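Local atomic coordinates of beta 1-3 glucanase (Clostridium beijerinckii NCIMB 8052, PDB entry 5H4E), a protein that probably hydrolyses beta-1,3-glucan chains, as expected of the catalytic domain of a family GH64 beta-1,3-glucanase from a clostridial bacterium. Residues K38-V43 with I117-P122; I99-P104 with F158-N163; P122-T127 with R205-A210; A195-L200 with A223-S228. One frame throughout, in Å; residues are numbered along the deposited sequence.

Contact 1: residues K38-V43 with I117-P122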
loop_
_atom_site.group_PDB
_atom_site.type_symbol
_atom_site.label_atom_id
_atom_site.label_comp_id
_atom_site.label_asym_id
_atom_site.label_seq_id
_atom_site.Cartn_x
_atom_site.Cartn_y
_atom_site.Cartn_z
ATOM N N LYS A 38 13.546 17.016 -3.432
ATOM C CA LYS A 38 13.140 15.679 -3.900
ATOM C C LYS A 38 14.199 14.597 -3.651
ATOM O O LYS A 38 14.032 13.459 -4.086
ATOM C CB LYS A 38 12.771 15.697 -5.388
ATOM C CG LYS A 38 11.840 16.810 -5.791
ATOM C CD LYS A 38 10.553 16.803 -4.987
ATOM C CE LYS A 38 9.629 17.900 -5.466
ATOM N NZ LYS A 38 10.342 19.207 -5.532
ATOM N N GLN A 39 15.273 14.932 -2.942
ATOM C CA GLN A 39 16.270 13.926 -2.594
ATOM C C GLN A 39 15.624 12.870 -1.692
ATOM O O GLN A 39 14.744 13.191 -0.884
ATOM C CB GLN A 39 17.477 14.550 -1.879
ATOM C CG GLN A 39 18.355 15.502 -2.716
ATOM C CD GLN A 39 19.542 16.097 -1.919
ATOM O OE1 GLN A 39 20.148 15.435 -1.064
ATOM N NE2 GLN A 39 19.864 17.356 -2.202
ATOM N N PHE A 40 16.053 11.619 -1.822
ATOM C CA PHE A 40 15.639 10.596 -0.876
ATOM C C PHE A 40 16.356 10.823 0.438
ATOM O O PHE A 40 17.551 11.108 0.473
ATOM C CB PHE A 40 15.915 9.185 -1.409
ATOM C CG PHE A 40 14.789 8.621 -2.220
ATOM C CD1 PHE A 40 13.750 7.930 -1.604
ATOM C CD2 PHE A 40 14.757 8.787 -3.598
ATOM C CE1 PHE A 40 12.707 7.415 -2.353
ATOM C CE2 PHE A 40 13.715 8.271 -4.353
ATOM C CZ PHE A 40 12.689 7.586 -3.729
ATOM N N VAL A 41 15.606 10.695 1.527
ATOM C CA VAL A 41 16.084 11.018 2.857
ATOM C C VAL A 41 15.666 9.962 3.862
ATOM O O VAL A 41 14.727 9.189 3.624
ATOM C CB VAL A 41 15.530 12.383 3.335
ATOM C CG1 VAL A 41 15.990 13.495 2.416
ATOM C CG2 VAL A 41 13.990 12.347 3.376
ATOM N N HIS A 42 16.364 9.927 4.983
ATOM C CA HIS A 42 15.865 9.229 6.158
ATOM C C HIS A 42 15.740 10.255 7.265
ATOM O O HIS A 42 16.497 11.232 7.311
ATOM C CB HIS A 42 16.791 8.090 6.574
ATOM C CG HIS A 42 18.188 8.531 6.867
ATOM N ND1 HIS A 42 18.693 8.614 8.146
ATOM C CD2 HIS A 42 19.193 8.906 6.039
ATOM C CE1 HIS A 42 19.947 9.025 8.095
ATOM N NE2 HIS A 42 20.274 9.210 6.830
ATOM N N VAL A 43 14.780 10.040 8.152
ATOM C CA VAL A 43 14.505 10.986 9.221
ATOM C C VAL A 43 15.318 10.623 10.451
ATOM O O VAL A 43 15.276 9.475 10.910
ATOM C CB VAL A 43 13.004 11.000 9.581
ATOM C CG1 VAL A 43 12.702 12.111 10.567
ATOM C CG2 VAL A 43 12.178 11.137 8.334
ATOM N N ILE A 117 19.748 9.327 -6.448
ATOM C CA ILE A 117 20.085 8.408 -5.361
ATOM C C ILE A 117 18.857 7.895 -4.615
ATOM O O ILE A 117 18.072 8.684 -4.096
ATOM C CB ILE A 117 21.011 9.079 -4.342
ATOM C CG1 ILE A 117 22.276 9.598 -5.028
ATOM C CG2 ILE A 117 21.334 8.127 -3.203
ATOM C CD1 ILE A 117 22.897 8.622 -6.013
ATOM N N GLY A 118 18.697 6.578 -4.548
ATOM C CA GLY A 118 17.513 6.005 -3.931
ATOM C C GLY A 118 17.800 4.843 -3.008
ATOM O O GLY A 118 18.926 4.631 -2.565
ATOM N N TYR A 119 16.763 4.073 -2.700
ATOM C CA TYR A 119 16.952 2.908 -1.846
ATOM C C TYR A 119 16.113 1.734 -2.338
ATOM O O TYR A 119 15.091 1.912 -3.013
ATOM C CB TYR A 119 16.601 3.227 -0.388
ATOM C CG TYR A 119 15.112 3.329 -0.130
ATOM C CD1 TYR A 119 14.386 2.229 0.313
ATOM C CD2 TYR A 119 14.429 4.527 -0.342
ATOM C CE1 TYR A 119 13.017 2.315 0.548
ATOM C CE2 TYR A 119 13.056 4.628 -0.107
ATOM C CZ TYR A 119 12.359 3.511 0.337
ATOM O OH TYR A 119 11.003 3.591 0.584
ATOM N N ALA A 120 16.566 0.538 -1.976
ATOM C CA ALA A 120 15.844 -0.689 -2.256
ATOM C C ALA A 120 15.313 -1.232 -0.946
ATOM O O ALA A 120 16.087 -1.604 -0.069
ATOM C CB ALA A 120 16.746 -1.709 -2.938
ATOM N N GLY A 121 13.994 -1.242 -0.799
ATOM C CA GLY A 121 13.372 -1.892 0.338
ATOM C C GLY A 121 13.241 -3.368 0.012
ATOM O O GLY A 121 13.731 -3.818 -1.022
ATOM N N PRO A 122 12.583 -4.134 0.888
ATOM C CA PRO A 122 12.456 -5.576 0.652
ATOM C C PRO A 122 11.812 -5.876 -0.696
ATOM O O PRO A 122 10.805 -5.271 -1.053
ATOM C CB PRO A 122 11.553 -6.046 1.799
ATOM C CG PRO A 122 11.753 -5.016 2.878
ATOM C CD PRO A 122 11.976 -3.715 2.166
HETATM O O HOH W 1 17.804 11.226 -4.132
#
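Phe-40 and Tyr-119 meet where strand 40-43, which lies between strands 26-33 and 49-51 in the large antiparallel sheet, is crossed by strand 117-120 of a two-stranded beta hairpin formed with strand 108-111. The two strands do not pair with each other: their axes pass 7.2 Å apart at an angle of 61°, and no direct hydrogen bond joins them. Phe-40 does the work instead, set against the Tyr-119 ring and the backbone of Ile-117 and Gly-118. In the tight part, CE1 of Phe-40 lies 3.6 Å from CE2 of Tyr-119, and CD2 of Phe-40 comes to 3.4 Å from Ile-117 O. The ring planes stand at 76° and the two aromatic side chains cross at about a right angle. Tyr-119 reaches this place because its CG sits between its own backbone N and carbonyl carbon (chi1 75°), and its ring also packs on Val-31 and Tyr-98 of the large sheet. Gly-118 brings its CA to 3.9 Å from CD2 of Phe-40. The looser side is that of the Ile-117 side chain, which leads away from strand 40-43. A water bridges the two segments, accepting from Phe-40 N at 2.9 Å and donating to Ile-117 O at 2.6 Å.

Contact 2: residues I99-P104 with F158-N163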
loop_
_atom_site.group_PDB
_atom_site.type_symbol
_atom_site.label_atom_id
_atom_site.label_comp_id
_atom_site.label_asym_id
_atom_site.label_seq_id
_atom_site.Cartn_x
_atom_site.Cartn_y
_atom_site.Cartn_z
ATOM N N ILE A 99 8.526 -0.680 10.228
ATOM C CA ILE A 99 8.596 -1.123 11.607
ATOM C C ILE A 99 8.779 -2.635 11.598
ATOM O O ILE A 99 7.898 -3.359 11.134
ATOM C CB ILE A 99 7.337 -0.726 12.403
ATOM C CG1 ILE A 99 7.182 0.802 12.391
ATOM C CG2 ILE A 99 7.431 -1.240 13.863
ATOM C CD1 ILE A 99 5.866 1.292 12.945
ATOM N N SER A 100 9.929 -3.106 12.082
ATOM C CA SER A 100 10.226 -4.538 12.045
ATOM C C SER A 100 10.397 -5.099 13.449
ATOM O O SER A 100 10.674 -4.365 14.397
ATOM C CB SER A 100 11.474 -4.826 11.206
ATOM O OG SER A 100 12.610 -4.155 11.724
ATOM N N TYR A 101 10.196 -6.406 13.568
ATOM C CA TYR A 101 10.299 -7.104 14.837
ATOM C C TYR A 101 11.571 -7.960 14.845
ATOM O O TYR A 101 11.919 -8.561 13.820
ATOM C CB TYR A 101 9.072 -7.997 15.048
ATOM C CG TYR A 101 7.739 -7.308 15.282
ATOM C CD1 TYR A 101 7.657 -5.972 15.680
ATOM C CD2 TYR A 101 6.552 -8.027 15.152
ATOM C CE1 TYR A 101 6.419 -5.376 15.917
ATOM C CE2 TYR A 101 5.328 -7.449 15.381
ATOM C CZ TYR A 101 5.259 -6.133 15.768
ATOM O OH TYR A 101 4.009 -5.591 15.991
ATOM N N GLY A 102 12.259 -8.029 15.983
ATOM C CA GLY A 102 13.380 -8.947 16.135
ATOM C C GLY A 102 14.709 -8.429 15.618
ATOM O O GLY A 102 15.740 -8.562 16.277
ATOM N N LYS A 103 14.692 -7.852 14.422
ATOM C CA LYS A 103 15.887 -7.256 13.843
ATOM C C LYS A 103 15.467 -6.173 12.867
ATOM O O LYS A 103 14.322 -6.164 12.403
ATOM C CB LYS A 103 16.754 -8.312 13.142
ATOM C CG LYS A 103 15.996 -9.156 12.143
ATOM C CD LYS A 103 16.903 -9.642 11.012
ATOM C CE LYS A 103 17.880 -10.705 11.452
ATOM N NZ LYS A 103 18.795 -11.119 10.334
ATOM N N PRO A 104 16.372 -5.234 12.568
ATOM C CA PRO A 104 16.022 -4.211 11.587
ATOM C C PRO A 104 16.025 -4.781 10.178
ATOM O O PRO A 104 16.588 -5.848 9.932
ATOM C CB PRO A 104 17.132 -3.168 11.762
ATOM C CG PRO A 104 18.292 -3.972 12.231
ATOM C CD PRO A 104 17.707 -4.997 13.150
ATOM N N PHE A 158 0.147 -9.256 4.168
ATOM C CA PHE A 158 -0.178 -9.204 5.585
ATOM C C PHE A 158 0.858 -9.988 6.374
ATOM O O PHE A 158 0.992 -11.210 6.185
ATOM C CB PHE A 158 -1.554 -9.779 5.884
ATOM C CG PHE A 158 -1.836 -9.897 7.358
ATOM C CD1 PHE A 158 -2.372 -8.830 8.058
ATOM C CD2 PHE A 158 -1.536 -11.058 8.049
ATOM C CE1 PHE A 158 -2.606 -8.923 9.427
ATOM C CE2 PHE A 158 -1.766 -11.165 9.409
ATOM C CZ PHE A 158 -2.292 -10.095 10.104
ATOM N N CYS A 159 1.557 -9.310 7.277
ATOM C CA CYS A 159 2.537 -9.974 8.139
ATOM C C CYS A 159 2.085 -9.983 9.602
ATOM O O CYS A 159 1.969 -11.041 10.199
ATOM C CB CYS A 159 3.913 -9.308 8.016
ATOM S SG CYS A 159 5.153 -10.069 9.087
ATOM N N TYR A 160 1.840 -8.806 10.184
ATOM C CA TYR A 160 1.320 -8.746 11.545
ATOM C C TYR A 160 0.252 -7.663 11.644
ATOM O O TYR A 160 0.262 -6.721 10.854
ATOM C CB TYR A 160 2.454 -8.510 12.570
ATOM C CG TYR A 160 3.245 -7.214 12.462
ATOM C CD1 TYR A 160 2.697 -6.005 12.881
ATOM C CD2 TYR A 160 4.559 -7.212 11.984
ATOM C CE1 TYR A 160 3.421 -4.818 12.802
ATOM C CE2 TYR A 160 5.304 -6.026 11.907
ATOM C CZ TYR A 160 4.722 -4.833 12.321
ATOM O OH TYR A 160 5.431 -3.654 12.261
ATOM N N PRO A 161 -0.685 -7.800 12.594
ATOM C CA PRO A 161 -1.760 -6.803 12.651
ATOM C C PRO A 161 -1.275 -5.442 13.152
ATOM O O PRO A 161 -0.515 -5.370 14.127
ATOM C CB PRO A 161 -2.755 -7.416 13.633
ATOM C CG PRO A 161 -1.948 -8.336 14.478
ATOM C CD PRO A 161 -0.888 -8.887 13.564
ATOM N N TYR A 162 -1.690 -4.373 12.478
ATOM C CA TYR A 162 -1.361 -3.027 12.946
ATOM C C TYR A 162 -2.416 -2.028 12.496
ATOM O O TYR A 162 -3.187 -2.282 11.574
ATOM C CB TYR A 162 0.053 -2.595 12.492
ATOM C CG TYR A 162 0.252 -2.219 11.027
ATOM C CD1 TYR A 162 0.887 -1.038 10.675
ATOM C CD2 TYR A 162 -0.143 -3.077 9.994
ATOM C CE1 TYR A 162 1.107 -0.709 9.330
ATOM C CE2 TYR A 162 0.068 -2.751 8.660
ATOM C CZ TYR A 162 0.690 -1.570 8.336
ATOM O OH TYR A 162 0.901 -1.247 6.997
ATOM N N ASN A 163 -2.497 -0.924 13.220
ATOM C CA ASN A 163 -3.516 0.070 12.936
ATOM C C ASN A 163 -2.948 1.400 13.351
ATOM O O ASN A 163 -1.967 1.451 14.108
ATOM C CB ASN A 163 -4.841 -0.254 13.667
ATOM C CG ASN A 163 -4.723 -0.220 15.192
ATOM O OD1 ASN A 163 -4.714 0.847 15.814
ATOM N ND2 ASN A 163 -4.674 -1.394 15.801
#
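Two tyrosines reach each other through different first torsions: Tyr-160 holds CG between its backbone N and carbonyl carbon (chi1 62°), whereas Tyr-101 sets CG anti to its carbonyl carbon (chi1 -69°). Their side chains arrive from opposite directions and lie face to face, with centroids 4.1 Å apart and planes at 18°. The stack is displaced, and the hydroxyl of Tyr-101 comes over the face of its partner, OH lying 3.3 Å from CE1 of Tyr-160. At the other side of the overlap, CE2 of Tyr-101 is 3.5 Å from CD2 of Tyr-160. The phenol of Tyr-160 runs on to the backbone of the strand, where its OH donates to Ile-99 O at 2.7 Å. It approaches from well above the carbonyl plane and also touches CB of Ile-99. Stack and hydrogen bond together limit rotation of the Tyr-160 ring, while the hydroxyl of Tyr-101 is satisfied by Gly-374 O. All three residues are buried, and each packs on Val-373 of strand 366-374. Strand 95-101 packs against the loop that leads into strand 162-168, and the large antiparallel and mixed sheets meet through Val-373, an arrangement consistent with the core of a beta sandwich.

Contact 3: residues P122-T127 with R205-A210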
loop_
_atom_site.group_PDB
_atom_site.type_symbol
_atom_site.label_atom_id
_atom_site.label_comp_id
_atom_site.label_asym_id
_atom_site.label_seq_id
_atom_site.Cartn_x
_atom_site.Cartn_y
_atom_site.Cartn_z
ATOM N N PRO A 122 12.583 -4.134 0.888
ATOM C CA PRO A 122 12.456 -5.576 0.652
ATOM C C PRO A 122 11.812 -5.876 -0.696
ATOM O O PRO A 122 10.805 -5.271 -1.053
ATOM C CB PRO A 122 11.553 -6.046 1.799
ATOM C CG PRO A 122 11.753 -5.016 2.878
ATOM C CD PRO A 122 11.976 -3.715 2.166
ATOM N N ASN A 123 12.409 -6.786 -1.450
ATOM C CA ASN A 123 11.746 -7.314 -2.622
ATOM C C ASN A 123 11.530 -8.792 -2.395
ATOM O O ASN A 123 12.378 -9.608 -2.751
ATOM C CB ASN A 123 12.557 -7.079 -3.893
ATOM C CG ASN A 123 11.962 -7.795 -5.104
ATOM O OD1 ASN A 123 10.786 -8.173 -5.107
ATOM N ND2 ASN A 123 12.776 -7.991 -6.135
ATOM N N LEU A 124 10.394 -9.143 -1.808
ATOM C CA LEU A 124 10.184 -10.526 -1.387
ATOM C C LEU A 124 9.835 -11.450 -2.552
ATOM O O LEU A 124 9.577 -12.633 -2.344
ATOM C CB LEU A 124 9.093 -10.594 -0.321
ATOM C CG LEU A 124 9.449 -9.782 0.921
ATOM C CD1 LEU A 124 8.333 -9.829 1.950
ATOM C CD2 LEU A 124 10.797 -10.245 1.520
ATOM N N ALA A 125 9.831 -10.918 -3.772
ATOM C CA ALA A 125 9.710 -11.767 -4.957
ATOM C C ALA A 125 11.034 -12.498 -5.202
ATOM O O ALA A 125 11.073 -13.543 -5.865
ATOM C CB ALA A 125 9.310 -10.943 -6.177
ATOM N N ASN A 126 12.116 -11.942 -4.661
ATOM C CA ASN A 126 13.436 -12.580 -4.727
ATOM C C ASN A 126 13.709 -13.397 -3.470
ATOM O O ASN A 126 13.821 -12.830 -2.391
ATOM C CB ASN A 126 14.531 -11.515 -4.916
ATOM C CG ASN A 126 15.939 -12.113 -4.955
ATOM O OD1 ASN A 126 16.130 -13.325 -5.175
ATOM N ND2 ASN A 126 16.934 -11.263 -4.743
ATOM N N THR A 127 13.829 -14.722 -3.592
ATOM C CA THR A 127 14.016 -15.548 -2.396
ATOM C C THR A 127 15.379 -15.308 -1.762
ATOM O O THR A 127 15.590 -15.645 -0.592
ATOM C CB THR A 127 13.857 -17.073 -2.681
ATOM O OG1 THR A 127 14.564 -17.421 -3.876
ATOM C CG2 THR A 127 12.377 -17.440 -2.850
ATOM N N ARG A 205 4.171 -14.482 6.269
ATOM C CA ARG A 205 3.229 -13.462 5.802
ATOM C C ARG A 205 2.262 -14.048 4.777
ATOM O O ARG A 205 2.498 -15.126 4.228
ATOM C CB ARG A 205 3.978 -12.265 5.194
ATOM C CG ARG A 205 4.557 -12.516 3.788
ATOM C CD ARG A 205 5.771 -11.642 3.495
ATOM N NE ARG A 205 6.866 -12.011 4.388
ATOM C CZ ARG A 205 7.416 -11.213 5.295
ATOM N NH1 ARG A 205 8.385 -11.688 6.069
ATOM N NH2 ARG A 205 7.022 -9.947 5.416
ATOM N N ILE A 206 1.173 -13.339 4.513
ATOM C CA ILE A 206 0.321 -13.679 3.378
ATOM C C ILE A 206 0.595 -12.707 2.237
ATOM O O ILE A 206 0.473 -11.488 2.400
ATOM C CB ILE A 206 -1.176 -13.628 3.731
ATOM C CG1 ILE A 206 -1.473 -14.522 4.938
ATOM C CG2 ILE A 206 -2.027 -14.052 2.513
ATOM C CD1 ILE A 206 -2.866 -14.295 5.542
ATOM N N TYR A 207 0.970 -13.240 1.081
ATOM C CA TYR A 207 1.272 -12.402 -0.068
ATOM C C TYR A 207 0.008 -11.927 -0.735
ATOM O O TYR A 207 -0.941 -12.682 -0.892
ATOM C CB TYR A 207 2.148 -13.162 -1.077
ATOM C CG TYR A 207 3.515 -13.429 -0.500
ATOM C CD1 TYR A 207 4.486 -12.441 -0.514
ATOM C CD2 TYR A 207 3.822 -14.654 0.095
ATOM C CE1 TYR A 207 5.731 -12.651 0.037
ATOM C CE2 TYR A 207 5.074 -14.873 0.663
ATOM C CZ TYR A 207 6.023 -13.873 0.618
ATOM O OH TYR A 207 7.269 -14.077 1.168
ATOM N N ALA A 208 -0.013 -10.657 -1.113
ATOM C CA ALA A 208 -1.025 -10.206 -2.044
ATOM C C ALA A 208 -0.897 -11.018 -3.335
ATOM O O ALA A 208 0.176 -11.586 -3.621
ATOM C CB ALA A 208 -0.879 -8.703 -2.295
ATOM N N PRO A 209 -1.993 -11.115 -4.113
ATOM C CA PRO A 209 -2.050 -12.035 -5.262
ATOM C C PRO A 209 -0.855 -11.973 -6.221
ATOM O O PRO A 209 -0.289 -13.015 -6.559
ATOM C CB PRO A 209 -3.328 -11.601 -5.979
ATOM C CG PRO A 209 -4.240 -11.198 -4.852
ATOM C CD PRO A 209 -3.305 -10.482 -3.863
ATOM N N ALA A 210 -0.486 -10.783 -6.666
ATOM C CA ALA A 210 0.594 -10.681 -7.631
ATOM C C ALA A 210 1.802 -10.003 -7.012
ATOM O O ALA A 210 2.570 -9.338 -7.702
ATOM C CB ALA A 210 0.136 -9.938 -8.864
HETATM O O HOH W 2 10.009 -13.992 0.248
#
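A type I beta turn from Asn-123 to Asn-126, in the loop between strands 117-120 and 136-144, presents Leu-124 to Arg-205 and Tyr-207 around the short strand 206-207. The turn is closed by Asn-126 N donating to Asn-123 O. An Asx turn reinforces it: Ala-125 N donates to Asn-123 OD1 at 3.2 Å, from well above the plane of the side-chain carbonyl. Leu-124 extends its CD1 branch over one face of the Arg-205 guanidinium, 3.5 Å from CD and 3.7 Å from CZ of that arginine, and the two side chains cross at about a right angle. Nearer the backbone, CB of Leu-124 meets the edge of the Tyr-207 ring, 4.0 Å from CE1, while CG of Arg-205 lies over a face of the same ring. A water links the segments, donating to Leu-124 O at 3.0 Å and lying 2.9 Å from Tyr-207 OH. The guanidinium bonds through NH2 to Gln-157 OE1 and through NH1 to Ile-134 O. The chemistry thus divides the arginine's roles: NH1 and NH2 find oxygen partners while its flat face accepts a methyl group, which probably helps a buried, presumably charged, side chain sit beside the apolar Leu-124 and Phe-136.

Contact 4: residues A195-L200 with A223-S228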
loop_
_atom_site.group_PDB
_atom_site.type_symbol
_atom_site.label_atom_id
_atom_site.label_comp_id
_atom_site.label_asym_id
_atom_site.label_seq_id
_atom_site.Cartn_x
_atom_site.Cartn_y
_atom_site.Cartn_z
ATOM N N ALA A 195 -10.304 -21.275 -3.292
ATOM C CA ALA A 195 -9.111 -22.101 -3.457
ATOM C C ALA A 195 -7.927 -21.363 -4.071
ATOM O O ALA A 195 -6.803 -21.545 -3.630
ATOM C CB ALA A 195 -9.442 -23.333 -4.298
ATOM N N GLU A 196 -8.171 -20.541 -5.091
ATOM C CA GLU A 196 -7.077 -19.842 -5.776
ATOM C C GLU A 196 -6.260 -18.944 -4.847
ATOM O O GLU A 196 -5.092 -18.653 -5.116
ATOM C CB GLU A 196 -7.619 -18.995 -6.937
ATOM C CG GLU A 196 -8.280 -19.798 -8.039
ATOM C CD GLU A 196 -9.787 -19.931 -7.858
ATOM O OE1 GLU A 196 -10.294 -19.716 -6.739
ATOM O OE2 GLU A 196 -10.472 -20.246 -8.853
ATOM N N PHE A 197 -6.870 -18.496 -3.752
ATOM C CA PHE A 197 -6.217 -17.527 -2.872
ATOM C C PHE A 197 -5.576 -18.131 -1.638
ATOM O O PHE A 197 -4.869 -17.431 -0.916
ATOM C CB PHE A 197 -7.226 -16.464 -2.435
ATOM C CG PHE A 197 -7.640 -15.560 -3.546
ATOM C CD1 PHE A 197 -6.956 -14.378 -3.780
ATOM C CD2 PHE A 197 -8.694 -15.906 -4.375
ATOM C CE1 PHE A 197 -7.318 -13.544 -4.816
ATOM C CE2 PHE A 197 -9.064 -15.081 -5.422
ATOM C CZ PHE A 197 -8.372 -13.891 -5.638
ATOM N N LYS A 198 -5.813 -19.419 -1.399
ATOM C CA LYS A 198 -5.403 -20.043 -0.141
ATOM C C LYS A 198 -3.885 -20.155 0.028
ATOM O O LYS A 198 -3.369 -19.947 1.131
ATOM C CB LYS A 198 -6.037 -21.436 -0.004
ATOM C CG LYS A 198 -7.542 -21.410 0.251
ATOM C CD LYS A 198 -8.023 -22.748 0.811
ATOM C CE LYS A 198 -9.521 -22.727 1.128
ATOM N NZ LYS A 198 -10.308 -22.908 -0.104
ATOM N N SER A 199 -3.165 -20.482 -1.042
ATOM C CA SER A 199 -1.727 -20.736 -0.891
ATOM C C SER A 199 -0.918 -19.442 -0.864
ATOM O O SER A 199 0.310 -19.476 -0.842
ATOM C CB SER A 199 -1.206 -21.655 -2.003
ATOM O OG SER A 199 -1.159 -21.004 -3.264
ATOM N N LEU A 200 -1.603 -18.303 -0.852
ATOM C CA LEU A 200 -0.921 -17.029 -0.625
ATOM C C LEU A 200 -0.368 -16.981 0.792
ATOM O O LEU A 200 0.534 -16.196 1.089
ATOM C CB LEU A 200 -1.873 -15.849 -0.865
ATOM C CG LEU A 200 -2.277 -15.667 -2.328
ATOM C CD1 LEU A 200 -3.276 -14.485 -2.494
ATOM C CD2 LEU A 200 -1.052 -15.497 -3.232
ATOM N N ALA A 223 -2.315 -16.889 -13.183
ATOM C CA ALA A 223 -1.908 -15.775 -14.031
ATOM C C ALA A 223 -3.050 -15.203 -14.848
ATOM O O ALA A 223 -2.999 -14.041 -15.273
ATOM C CB ALA A 223 -0.787 -16.218 -14.967
ATOM N N HIS A 224 -4.071 -16.023 -15.087
ATOM C CA HIS A 224 -5.167 -15.626 -15.962
ATOM C C HIS A 224 -6.506 -15.545 -15.229
ATOM O O HIS A 224 -7.559 -15.596 -15.852
ATOM C CB HIS A 224 -5.251 -16.600 -17.137
ATOM C CG HIS A 224 -3.992 -16.650 -17.939
ATOM N ND1 HIS A 224 -3.637 -15.652 -18.820
ATOM C CD2 HIS A 224 -2.977 -17.547 -17.954
ATOM C CE1 HIS A 224 -2.465 -15.939 -19.356
ATOM N NE2 HIS A 224 -2.047 -17.088 -18.853
ATOM N N TYR A 225 -6.445 -15.389 -13.910
ATOM C CA TYR A 225 -7.629 -15.434 -13.053
ATOM C C TYR A 225 -8.740 -14.475 -13.504
ATOM O O TYR A 225 -9.913 -14.828 -13.474
ATOM C CB TYR A 225 -7.229 -15.135 -11.602
ATOM C CG TYR A 225 -8.383 -15.139 -10.612
ATOM C CD1 TYR A 225 -9.082 -16.304 -10.328
ATOM C CD2 TYR A 225 -8.751 -13.973 -9.948
ATOM C CE1 TYR A 225 -10.146 -16.306 -9.422
ATOM C CE2 TYR A 225 -9.798 -13.968 -9.042
ATOM C CZ TYR A 225 -10.487 -15.122 -8.784
ATOM O OH TYR A 225 -11.526 -15.090 -7.885
ATOM N N PHE A 226 -8.380 -13.275 -13.938
ATOM C CA PHE A 226 -9.398 -12.291 -14.291
ATOM C C PHE A 226 -9.765 -12.261 -15.776
ATOM O O PHE A 226 -10.642 -11.509 -16.170
ATOM C CB PHE A 226 -8.952 -10.889 -13.883
ATOM C CG PHE A 226 -9.276 -10.534 -12.453
ATOM C CD1 PHE A 226 -10.552 -10.121 -12.100
ATOM C CD2 PHE A 226 -8.296 -10.585 -11.474
ATOM C CE1 PHE A 226 -10.853 -9.781 -10.786
ATOM C CE2 PHE A 226 -8.597 -10.255 -10.164
ATOM C CZ PHE A 226 -9.877 -9.856 -9.821
ATOM N N ASP A 227 -9.090 -13.070 -16.585
ATOM C CA ASP A 227 -9.147 -12.931 -18.044
ATOM C C ASP A 227 -10.551 -13.037 -18.656
ATOM O O ASP A 227 -10.937 -12.201 -19.472
ATOM C CB ASP A 227 -8.246 -13.975 -18.702
ATOM C CG ASP A 227 -6.772 -13.634 -18.583
ATOM O OD1 ASP A 227 -6.410 -12.858 -17.673
ATOM O OD2 ASP A 227 -5.988 -14.131 -19.415
ATOM N N SER A 228 -11.290 -14.074 -18.293
ATOM C CA SER A 228 -12.615 -14.264 -18.878
ATOM C C SER A 228 -13.547 -13.105 -18.515
ATOM O O SER A 228 -14.336 -12.649 -19.352
ATOM C CB SER A 228 -13.225 -15.583 -18.435
ATOM O OG SER A 228 -14.555 -15.671 -18.935
HETATM O O HOH W 3 -12.296 -17.612 -6.818
#
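Backbones stay well apart here, the nearest CA atoms being those of Glu-196 and Tyr-225 at 8.5 Å, so Phe-197 and Tyr-225 must bridge the distance with their rings. The contact joins the short, irregular helix about 195-198 to the type I turn from His-224 to Asp-227 that leads into helix 227-236. Phe-197 directs its edge toward the face of Tyr-225 in an offset edge-to-face pair, with planes at 87° and centroids 5.3 Å apart. CE2 of Phe-197 lies 3.5 Å from Tyr-225 OH, which sits at the edge of the Phe-197 ring and in its plane. CZ of Phe-197 comes within 3.7 Å of CE2 of Tyr-225, whose CG is anti to its backbone N (chi1 179°), carrying the ring toward the helix. The cluster is extended by Phe-216, which meets both rings. Within the turn, His-224 ND1 donates to Asp-227 OD2 at 2.9 Å. Glu-196 adds a more polar margin: its chain bends at chi2, and its CD lies 4.0 Å from CE1 of Tyr-225. The phenol oxygen also accepts a hydrogen bond from Ala-330 N. Finally, a water donates to Glu-196 OE1 at 2.9 Å and lies 2.8 Å from Tyr-225 OH.

The four contacts run from the beta-rich part of the chain toward its helical part. Contacts 1 and 2 both involve the large antiparallel sheet, yet their centres are 20 Å apart and they do not touch. Pro-122 belongs to contacts 1 and 3, so the strand of the first runs directly into the turn of the other. Contact 3 is the junction: Phe-158 O of contact 2 lies 2.7 Å from its Ile-206 N, a probable hydrogen bond, and its Tyr-207 N lies 3.0 Å from Leu-200 O of contact 4, another. Contacts 1 and 4 lie on opposite sides of the chain's centre, their own centres 34 Å apart. Aromatic side chains recur in all four.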